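Local coordinates for protein lactate dehydrogenase, adjacent gene encodes predicted malate dehydrogenase (Cryptosporidium parvum, PDB 4ND2) that probably catalyses the NAD-dependent interconversion of (S)-lactate and pyruvate, as a four-chain assembly of the lactate/malate dehydrogenase superfamily, at residues A[106-109]-A[110-114]; A[136-139]-A[140-143]; A[209-212]-A[213-217]. All coordinates share one frame; numbering follows the deposited sequence.

Interaction 1. Residues A[106-109]-A[110-114]; sequences EGVK and KYCPN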
ATOM      1  N   GLU A 106     -12.952 -31.021 -13.963  1.00 27.54           N
ATOM      2  CA  GLU A 106     -12.887 -31.221 -15.411  1.00 28.65           C
ATOM      3  C   GLU A 106     -12.508 -29.932 -16.138  1.00 27.95           C
ATOM      4  O   GLU A 106     -11.745 -29.965 -17.101  1.00 28.26           O
ATOM      5  CB  GLU A 106     -14.214 -31.770 -15.954  1.00 29.95           C
ATOM      6  CG  GLU A 106     -14.553 -33.177 -15.471  1.00 31.50           C
ATOM      7  CD  GLU A 106     -13.478 -34.202 -15.796  1.00 32.96           C
ATOM      8  OE1 GLU A 106     -12.844 -34.100 -16.868  1.00 35.05           O
ATOM      9  OE2 GLU A 106     -13.268 -35.121 -14.976  1.00 34.99           O
ATOM     10  N   GLY A 107     -13.038 -28.801 -15.676  1.00 27.35           N
ATOM     11  CA  GLY A 107     -12.681 -27.500 -16.240  1.00 27.18           C
ATOM     12  C   GLY A 107     -11.211 -27.163 -16.050  1.00 27.28           C
ATOM     13  O   GLY A 107     -10.527 -26.774 -17.000  1.00 26.98           O
ATOM     14  N   VAL A 108     -10.726 -27.325 -14.821  1.00 27.26           N
ATOM     15  CA  VAL A 108      -9.331 -27.029 -14.484  1.00 27.58           C
ATOM     16  C   VAL A 108      -8.376 -27.966 -15.226  1.00 28.36           C
ATOM     17  O   VAL A 108      -7.373 -27.521 -15.784  1.00 27.80           O
ATOM     18  CB  VAL A 108      -9.082 -27.128 -12.960  1.00 27.34           C
ATOM     19  CG1 VAL A 108      -7.594 -27.044 -12.635  1.00 27.18           C
ATOM     20  CG2 VAL A 108      -9.851 -26.038 -12.228  1.00 27.25           C
ATOM     21  N   LYS A 109      -8.693 -29.257 -15.231  1.00 29.59           N
ATOM     22  CA  LYS A 109      -7.869 -30.252 -15.916  1.00 31.24           C
ATOM     23  C   LYS A 109      -7.724 -29.942 -17.408  1.00 31.17           C
ATOM     24  O   LYS A 109      -6.658 -30.149 -17.987  1.00 31.40           O
ATOM     25  CB  LYS A 109      -8.459 -31.654 -15.722  1.00 32.82           C
ATOM     26  CG  LYS A 109      -7.563 -32.790 -16.186  1.00 34.41           C
ATOM     27  CD  LYS A 109      -8.174 -34.137 -15.833  1.00 35.82           C
ATOM     28  CE  LYS A 109      -7.237 -35.280 -16.180  1.00 36.99           C
ATOM     29  NZ  LYS A 109      -7.762 -36.583 -15.684  1.00 38.06           N
ATOM     30  N   LYS A 110      -8.789 -29.429 -18.021  1.00 31.19           N
ATOM     31  CA  LYS A 110      -8.776 -29.120 -19.449  1.00 31.55           C
ATOM     32  C   LYS A 110      -8.060 -27.810 -19.777  1.00 30.83           C
ATOM     33  O   LYS A 110      -7.296 -27.752 -20.737  1.00 30.99           O
ATOM     34  CB  LYS A 110     -10.203 -29.071 -20.003  1.00 32.26           C
ATOM     35  CG  LYS A 110     -10.269 -28.828 -21.504  1.00 33.16           C
ATOM     36  CD  LYS A 110     -11.674 -29.026 -22.049  1.00 34.11           C
ATOM     37  CE  LYS A 110     -11.704 -28.852 -23.559  1.00 34.69           C
ATOM     38  NZ  LYS A 110     -13.084 -28.973 -24.101  1.00 35.30           N
ATOM     39  N   TYR A 111      -8.301 -26.766 -18.985  1.00 29.80           N
ATOM     40  CA  TYR A 111      -7.894 -25.408 -19.364  1.00 29.39           C
ATOM     41  C   TYR A 111      -6.709 -24.816 -18.599  1.00 28.75           C
ATOM     42  O   TYR A 111      -5.999 -23.967 -19.139  1.00 28.25           O
ATOM     43  CB  TYR A 111      -9.099 -24.470 -19.288  1.00 29.68           C
ATOM     44  CG  TYR A 111     -10.133 -24.763 -20.351  1.00 30.02           C
ATOM     45  CD1 TYR A 111      -9.864 -24.514 -21.697  1.00 30.42           C
ATOM     46  CD2 TYR A 111     -11.374 -25.302 -20.020  1.00 30.30           C
ATOM     47  CE1 TYR A 111     -10.803 -24.787 -22.680  1.00 30.39           C
ATOM     48  CE2 TYR A 111     -12.320 -25.577 -20.995  1.00 30.63           C
ATOM     49  CZ  TYR A 111     -12.029 -25.317 -22.324  1.00 30.67           C
ATOM     50  OH  TYR A 111     -12.964 -25.586 -23.296  1.00 31.30           O
ATOM     51  N   CYS A 112      -6.492 -25.241 -17.355  1.00 27.98           N
ATOM     52  CA  CYS A 112      -5.338 -24.762 -16.588  1.00 27.45           C
ATOM     53  C   CYS A 112      -4.821 -25.812 -15.599  1.00 26.98           C
ATOM     54  O   CYS A 112      -4.867 -25.607 -14.387  1.00 26.81           O
ATOM     55  CB  CYS A 112      -5.674 -23.446 -15.877  1.00 27.34           C
ATOM     56  SG  CYS A 112      -7.166 -23.494 -14.862  1.00 27.32           S
ATOM     57  N   PRO A 113      -4.307 -26.940 -16.124  1.00 26.83           N
ATOM     58  CA  PRO A 113      -3.836 -28.029 -15.264  1.00 26.54           C
ATOM     59  C   PRO A 113      -2.584 -27.703 -14.439  1.00 26.18           C
ATOM     60  O   PRO A 113      -2.290 -28.422 -13.487  1.00 26.50           O
ATOM     61  CB  PRO A 113      -3.550 -29.166 -16.256  1.00 26.54           C
ATOM     62  CG  PRO A 113      -3.294 -28.488 -17.553  1.00 26.66           C
ATOM     63  CD  PRO A 113      -4.171 -27.272 -17.556  1.00 26.74           C
ATOM     64  N   ASN A 114      -1.861 -26.640 -14.797  1.00 25.80           N
ATOM     65  CA  ASN A 114      -0.674 -26.211 -14.049  1.00 25.67           C
ATOM     66  C   ASN A 114      -0.970 -25.136 -12.995  1.00 24.47           C
ATOM     67  O   ASN A 114      -0.049 -24.577 -12.397  1.00 23.72           O
ATOM     68  CB  ASN A 114       0.396 -25.699 -15.016  1.00 26.58           C
ATOM     69  CG  ASN A 114       0.818 -26.747 -16.027  1.00 27.74           C
ATOM     70  OD1 ASN A 114       0.780 -26.511 -17.234  1.00 29.48           O
ATOM     71  ND2 ASN A 114       1.217 -27.912 -15.537  1.00 28.17           N
TER
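The amides of K110, Y111 and C112 reach back to the carbonyls of E106, G107 and V108 in the last turn of helix 94-111. The first bond, K110 N to E106 O, is 3.1 Å long. Y111 N meets G107 O at 3.0 Å, an oxygen that also takes a weak bond from K110 N. C112 N closes the series on V108 O at 2.9 Å. C112 is the first residue to leave helical backbone angles, and P113, which has no amide hydrogen, follows it: P113 N lies 3.1 Å from V108 O without a bond, and the helical pattern ends here. The proline ring instead packs its CB and CG against K109 O.

Among the side chains, Y111 lays its ring beside the preceding turn, with G107 O at the ring edge, 3.5 Å from CD2. One face of the same ring receives the extended K110 chain, whose CG stands over the ring centre. On the inward side, V108 CG1 lies anti to its backbone N (chi1 171°), which carries it beside the chain ahead, 3.5 Å from C112 O and 4.2 Å from C112 SG. The side chains of E106, K109 and K110 are exposed.

The helix is the crossover of a beta-alpha-beta unit of the Rossmann-fold NAD-binding domain, between parallel strands 75-78 and 116-119. V108 and C112 pack on V76 of strand 75-78, while Y111 rests on Y67 and A68.

Interaction 2. Residues A[136-139]-A[140-143]; sequences GLPH and NKVC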
ATOM      1  N   GLY A 136      -6.616 -34.971 -10.472  1.00 28.15           N
ATOM      2  CA  GLY A 136      -5.323 -35.589 -10.757  1.00 28.22           C
ATOM      3  C   GLY A 136      -4.155 -34.618 -10.698  1.00 28.23           C
ATOM      4  O   GLY A 136      -3.041 -34.965 -11.090  1.00 28.18           O
ATOM      5  N   LEU A 137      -4.396 -33.402 -10.207  1.00 28.23           N
ATOM      6  CA  LEU A 137      -3.328 -32.411 -10.068  1.00 28.24           C
ATOM      7  C   LEU A 137      -2.371 -32.826  -8.952  1.00 27.94           C
ATOM      8  O   LEU A 137      -2.781 -33.515  -8.015  1.00 27.88           O
ATOM      9  CB  LEU A 137      -3.893 -31.014  -9.781  1.00 28.60           C
ATOM     10  CG  LEU A 137      -4.134 -30.116 -10.996  1.00 28.96           C
ATOM     11  CD1 LEU A 137      -5.027 -30.797 -12.023  1.00 29.01           C
ATOM     12  CD2 LEU A 137      -4.726 -28.788 -10.555  1.00 29.45           C
ATOM     13  N   PRO A 138      -1.095 -32.407  -9.043  1.00 27.81           N
ATOM     14  CA  PRO A 138      -0.128 -32.755  -7.997  1.00 27.71           C
ATOM     15  C   PRO A 138      -0.594 -32.309  -6.611  1.00 27.34           C
ATOM     16  O   PRO A 138      -1.198 -31.242  -6.479  1.00 26.84           O
ATOM     17  CB  PRO A 138       1.131 -31.985  -8.408  1.00 27.73           C
ATOM     18  CG  PRO A 138       0.984 -31.749  -9.869  1.00 28.01           C
ATOM     19  CD  PRO A 138      -0.486 -31.588 -10.106  1.00 27.80           C
ATOM     20  N   HIS A 139      -0.318 -33.126  -5.597  1.00 27.44           N
ATOM     21  CA  HIS A 139      -0.718 -32.825  -4.219  1.00 27.52           C
ATOM     22  C   HIS A 139      -0.250 -31.440  -3.771  1.00 26.89           C
ATOM     23  O   HIS A 139      -1.000 -30.709  -3.126  1.00 26.83           O
ATOM     24  CB  HIS A 139      -0.181 -33.887  -3.251  1.00 28.46           C
ATOM     25  CG  HIS A 139      -0.859 -35.216  -3.371  1.00 29.12           C
ATOM     26  ND1 HIS A 139      -0.377 -36.229  -4.171  1.00 30.06           N
ATOM     27  CD2 HIS A 139      -1.985 -35.698  -2.793  1.00 29.67           C
ATOM     28  CE1 HIS A 139      -1.174 -37.279  -4.078  1.00 29.85           C
ATOM     29  NE2 HIS A 139      -2.156 -36.983  -3.247  1.00 29.71           N
ATOM     30  N   ASN A 140       0.984 -31.085  -4.125  1.00 26.60           N
ATOM     31  CA  ASN A 140       1.570 -29.799  -3.735  1.00 26.74           C
ATOM     32  C   ASN A 140       0.935 -28.577  -4.416  1.00 25.94           C
ATOM     33  O   ASN A 140       1.173 -27.442  -3.997  1.00 25.61           O
ATOM     34  CB  ASN A 140       3.087 -29.802  -3.980  1.00 27.56           C
ATOM     35  CG  ASN A 140       3.445 -29.859  -5.454  1.00 28.21           C
ATOM     36  OD1 ASN A 140       2.992 -30.739  -6.179  1.00 29.21           O
ATOM     37  ND2 ASN A 140       4.262 -28.916  -5.902  1.00 29.17           N
ATOM     38  N   LYS A 141       0.140 -28.811  -5.461  1.00 24.96           N
ATOM     39  CA  LYS A 141      -0.533 -27.736  -6.192  1.00 24.65           C
ATOM     40  C   LYS A 141      -2.022 -27.616  -5.851  1.00 23.91           C
ATOM     41  O   LYS A 141      -2.731 -26.803  -6.450  1.00 24.10           O
ATOM     42  CB  LYS A 141      -0.362 -27.942  -7.700  1.00 24.87           C
ATOM     43  CG  LYS A 141       1.079 -27.881  -8.187  1.00 25.26           C
ATOM     44  CD  LYS A 141       1.689 -26.488  -8.078  1.00 25.68           C
ATOM     45  CE  LYS A 141       1.129 -25.518  -9.106  1.00 26.03           C
ATOM     46  NZ  LYS A 141       1.532 -25.857 -10.499  1.00 26.43           N
ATOM     47  N   VAL A 142      -2.490 -28.418  -4.896  1.00 23.00           N
ATOM     48  CA  VAL A 142      -3.876 -28.361  -4.437  1.00 22.63           C
ATOM     49  C   VAL A 142      -3.912 -28.264  -2.915  1.00 22.25           C
ATOM     50  O   VAL A 142      -3.348 -29.109  -2.219  1.00 22.45           O
ATOM     51  CB  VAL A 142      -4.679 -29.605  -4.877  1.00 22.58           C
ATOM     52  CG1 VAL A 142      -6.121 -29.511  -4.390  1.00 22.55           C
ATOM     53  CG2 VAL A 142      -4.629 -29.766  -6.390  1.00 22.76           C
ATOM     54  N   CYS A 143      -4.574 -27.230  -2.404  1.00 21.81           N
ATOM     55  CA  CYS A 143      -4.714 -27.043  -0.966  1.00 21.67           C
ATOM     56  C   CYS A 143      -6.033 -26.348  -0.639  1.00 21.21           C
ATOM     57  O   CYS A 143      -6.763 -25.929  -1.542  1.00 21.37           O
ATOM     58  CB  CYS A 143      -3.537 -26.237  -0.418  1.00 21.78           C
ATOM     59  SG  CYS A 143      -3.504 -24.515  -0.958  1.00 22.43           S
TER
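H139 O accepts the amide of V142 (V142 N to H139 O, 3.3 Å) and lies by the hydroxyl of Y271, which is also within hydrogen-bonding distance of V142 O. H139 O and V142 O are only 3.0 Å apart, and the single hydroxyl hydrogen can serve both only by being shared or by alternating. Residues 139-141 form a short 3-10 turn leading into strand 142-144, the edge strand of the parallel Rossmann sheet within this chain. The other backbone bond of the turn, K141 N to P138 O, is 3.0 Å long. Both amides approach well above the carbonyl planes, by 56° at P138 and 64° at H139, as the tight i to i+3 winding brings them in over the planes.

L137 CB touches V142 CG2; V142 also packs on V128 and F131 of helix 124-135. The imidazole of H139 leaves the turn and stacks with F260. K141 bends at each torsion beyond CB, its CG passing P138 CB, and K141 NZ hydrogen-bonds N114 O. Beyond the turn, C143 makes backbone hydrogen bonds to V117 and C119 and so joins the edge strand to strand 116-119. N140 turns its side chain back over the proline: CG sits between the backbone N and the carbonyl carbon (chi1 67°), which brings OD1 within 3.2 Å of P138 CB.

Interaction 3. Residues A[209-212]-A[213-217]; sequences IDEI and VCHTR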
ATOM      1  N   ILE A 209      -7.996 -18.670  28.588  1.00 22.94           N
ATOM      2  CA  ILE A 209      -7.390 -19.350  27.445  1.00 22.71           C
ATOM      3  C   ILE A 209      -8.352 -20.395  26.872  1.00 23.18           C
ATOM      4  O   ILE A 209      -8.511 -20.491  25.653  1.00 22.30           O
ATOM      5  CB  ILE A 209      -6.041 -20.006  27.824  1.00 22.65           C
ATOM      6  CG1 ILE A 209      -4.993 -18.920  28.103  1.00 22.60           C
ATOM      7  CG2 ILE A 209      -5.552 -20.938  26.719  1.00 22.63           C
ATOM      8  CD1 ILE A 209      -3.748 -19.423  28.801  1.00 22.63           C
ATOM      9  N   ASP A 210      -8.995 -21.162  27.751  1.00 23.29           N
ATOM     10  CA  ASP A 210      -9.970 -22.173  27.329  1.00 23.88           C
ATOM     11  C   ASP A 210     -11.147 -21.531  26.581  1.00 23.77           C
ATOM     12  O   ASP A 210     -11.626 -22.076  25.586  1.00 23.59           O
ATOM     13  CB  ASP A 210     -10.499 -22.973  28.531  1.00 24.26           C
ATOM     14  CG  ASP A 210      -9.413 -23.785  29.240  1.00 24.88           C
ATOM     15  OD1 ASP A 210      -8.346 -24.054  28.648  1.00 25.04           O
ATOM     16  OD2 ASP A 210      -9.635 -24.155  30.412  1.00 25.80           O
ATOM     17  N   GLU A 211     -11.601 -20.375  27.065  1.00 24.04           N
ATOM     18  CA  GLU A 211     -12.685 -19.622  26.423  1.00 24.56           C
ATOM     19  C   GLU A 211     -12.293 -19.198  25.006  1.00 24.11           C
ATOM     20  O   GLU A 211     -13.092 -19.309  24.073  1.00 23.17           O
ATOM     21  CB  GLU A 211     -13.045 -18.386  27.258  1.00 25.48           C
ATOM     22  CG  GLU A 211     -14.328 -17.669  26.846  1.00 26.76           C
ATOM     23  CD  GLU A 211     -14.191 -16.789  25.606  1.00 27.84           C
ATOM     24  OE1 GLU A 211     -13.105 -16.213  25.369  1.00 28.26           O
ATOM     25  OE2 GLU A 211     -15.191 -16.661  24.865  1.00 28.72           O
ATOM     26  N   ILE A 212     -11.067 -18.700  24.867  1.00 23.62           N
ATOM     27  CA  ILE A 212     -10.519 -18.293  23.572  1.00 23.35           C
ATOM     28  C   ILE A 212     -10.436 -19.477  22.607  1.00 23.51           C
ATOM     29  O   ILE A 212     -10.720 -19.329  21.416  1.00 23.11           O
ATOM     30  CB  ILE A 212      -9.131 -17.627  23.743  1.00 23.32           C
ATOM     31  CG1 ILE A 212      -9.298 -16.233  24.358  1.00 23.31           C
ATOM     32  CG2 ILE A 212      -8.395 -17.528  22.412  1.00 23.41           C
ATOM     33  CD1 ILE A 212      -8.016 -15.629  24.891  1.00 23.46           C
ATOM     34  N   VAL A 213     -10.048 -20.642  23.119  1.00 23.65           N
ATOM     35  CA  VAL A 213      -9.992 -21.866  22.314  1.00 24.08           C
ATOM     36  C   VAL A 213     -11.395 -22.259  21.841  1.00 24.71           C
ATOM     37  O   VAL A 213     -11.595 -22.586  20.667  1.00 24.25           O
ATOM     38  CB  VAL A 213      -9.335 -23.025  23.101  1.00 24.22           C
ATOM     39  CG1 VAL A 213      -9.556 -24.368  22.412  1.00 24.16           C
ATOM     40  CG2 VAL A 213      -7.848 -22.760  23.284  1.00 24.07           C
ATOM     41  N   CYS A 214     -12.356 -22.217  22.760  1.00 25.37           N
ATOM     42  CA  CYS A 214     -13.754 -22.508  22.443  1.00 26.47           C
ATOM     43  C   CYS A 214     -14.314 -21.508  21.428  1.00 25.53           C
ATOM     44  O   CYS A 214     -14.981 -21.896  20.471  1.00 25.27           O
ATOM     45  CB  CYS A 214     -14.601 -22.483  23.719  1.00 27.88           C
ATOM     46  SG  CYS A 214     -16.370 -22.748  23.462  1.00 31.16           S
ATOM     47  N   HIS A 215     -14.028 -20.228  21.651  1.00 24.56           N
ATOM     48  CA  HIS A 215     -14.487 -19.147  20.776  1.00 24.40           C
ATOM     49  C   HIS A 215     -13.969 -19.337  19.348  1.00 24.07           C
ATOM     50  O   HIS A 215     -14.711 -19.151  18.380  1.00 23.58           O
ATOM     51  CB  HIS A 215     -14.031 -17.799  21.341  1.00 24.23           C
ATOM     52  CG  HIS A 215     -14.719 -16.613  20.742  1.00 24.13           C
ATOM     53  ND1 HIS A 215     -14.322 -15.321  21.004  1.00 23.88           N
ATOM     54  CD2 HIS A 215     -15.770 -16.519  19.891  1.00 24.07           C
ATOM     55  CE1 HIS A 215     -15.103 -14.480  20.350  1.00 24.14           C
ATOM     56  NE2 HIS A 215     -15.989 -15.182  19.665  1.00 23.96           N
ATOM     57  N   THR A 216     -12.699 -19.718  19.232  1.00 23.79           N
ATOM     58  CA  THR A 216     -12.091 -20.036  17.940  1.00 23.97           C
ATOM     59  C   THR A 216     -12.844 -21.167  17.239  1.00 24.83           C
ATOM     60  O   THR A 216     -13.139 -21.078  16.047  1.00 23.99           O
ATOM     61  CB  THR A 216     -10.610 -20.432  18.108  1.00 23.58           C
ATOM     62  OG1 THR A 216      -9.904 -19.363  18.747  1.00 23.39           O
ATOM     63  CG2 THR A 216      -9.958 -20.727  16.762  1.00 23.56           C
ATOM     64  N   ARG A 217     -13.163 -22.221  17.987  1.00 25.90           N
ATOM     65  CA  ARG A 217     -13.831 -23.392  17.416  1.00 27.16           C
ATOM     66  C   ARG A 217     -15.251 -23.098  16.923  1.00 26.42           C
ATOM     67  O   ARG A 217     -15.662 -23.625  15.894  1.00 26.02           O
ATOM     68  CB  ARG A 217     -13.843 -24.552  18.418  1.00 28.88           C
ATOM     69  CG  ARG A 217     -12.462 -25.148  18.656  1.00 30.78           C
ATOM     70  CD  ARG A 217     -12.432 -26.096  19.846  1.00 32.63           C
ATOM     71  NE  ARG A 217     -12.947 -27.423  19.522  1.00 34.41           N
ATOM     72  CZ  ARG A 217     -13.053 -28.426  20.394  1.00 36.71           C
ATOM     73  NH1 ARG A 217     -12.681 -28.262  21.661  1.00 37.50           N
ATOM     74  NH2 ARG A 217     -13.536 -29.601  20.000  1.00 37.04           N
TER
HETATM   75  O   HOH W   1     -12.400 -15.027  22.802  1.00 21.81           O
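I212 O takes two hydrogen bonds from T216, from T216 N at 3.0 Å and from T216 OG1 at 2.8 Å, the two donors coming from opposite faces of the carbonyl plane. This is a regular alpha-helical stretch of helix 206-227 in the C-terminal domain, where threonine folds its hydroxyl onto the carbonyl four residues back. OG1 lies anti to the carbonyl carbon of T216 and beside its N (chi1 -58°), aimed down the preceding turn. The hydroxyl is thereby satisfied on the buried side, where I212 and T216 pack on F154 and F157 of helix 147-162.

Three further i to i+4 bonds are ordinary: V213 N, C214 N and H215 N give to I209 O, D210 O and E211 O, the last at 2.8 Å.

E211 and H215 run alongside each other, carboxylate and ring planes 51° apart. H215 also stacks on F157, and its NE2 bonds E222 OE2, while D210 OD1 accepts from Q206 NE2. A water links the E211 and H215 side chains: it donates to E211 OE1 at 2.9 Å and hydrogen-bonds H215 ND1 at 2.6 Å, in the plane of the imidazole.

How the interactions relate
Interactions 1 and 2 are neighbours in the NAD-binding domain, their centres about 12 Å apart. K141 NZ probably bonds N114 O at 2.8 Å, and V108 CG1 packs on L137 CD2 at 3.9 Å, so the end of helix 94-111 meets the turn. Neither contact reaches the cofactor analogue: G107 and the side chain of V142 lie about 10 and about 13 Å from it. Interaction 3 belongs to the C-terminal domain, across the chain's centre, its centre about 40 Å from that of interaction 1 and about 32 Å from that of interaction 2. It is the one near substrate, with the T216 side chain about 9 Å from pyruvate and about 5 Å from that of pyruvate-binding R153.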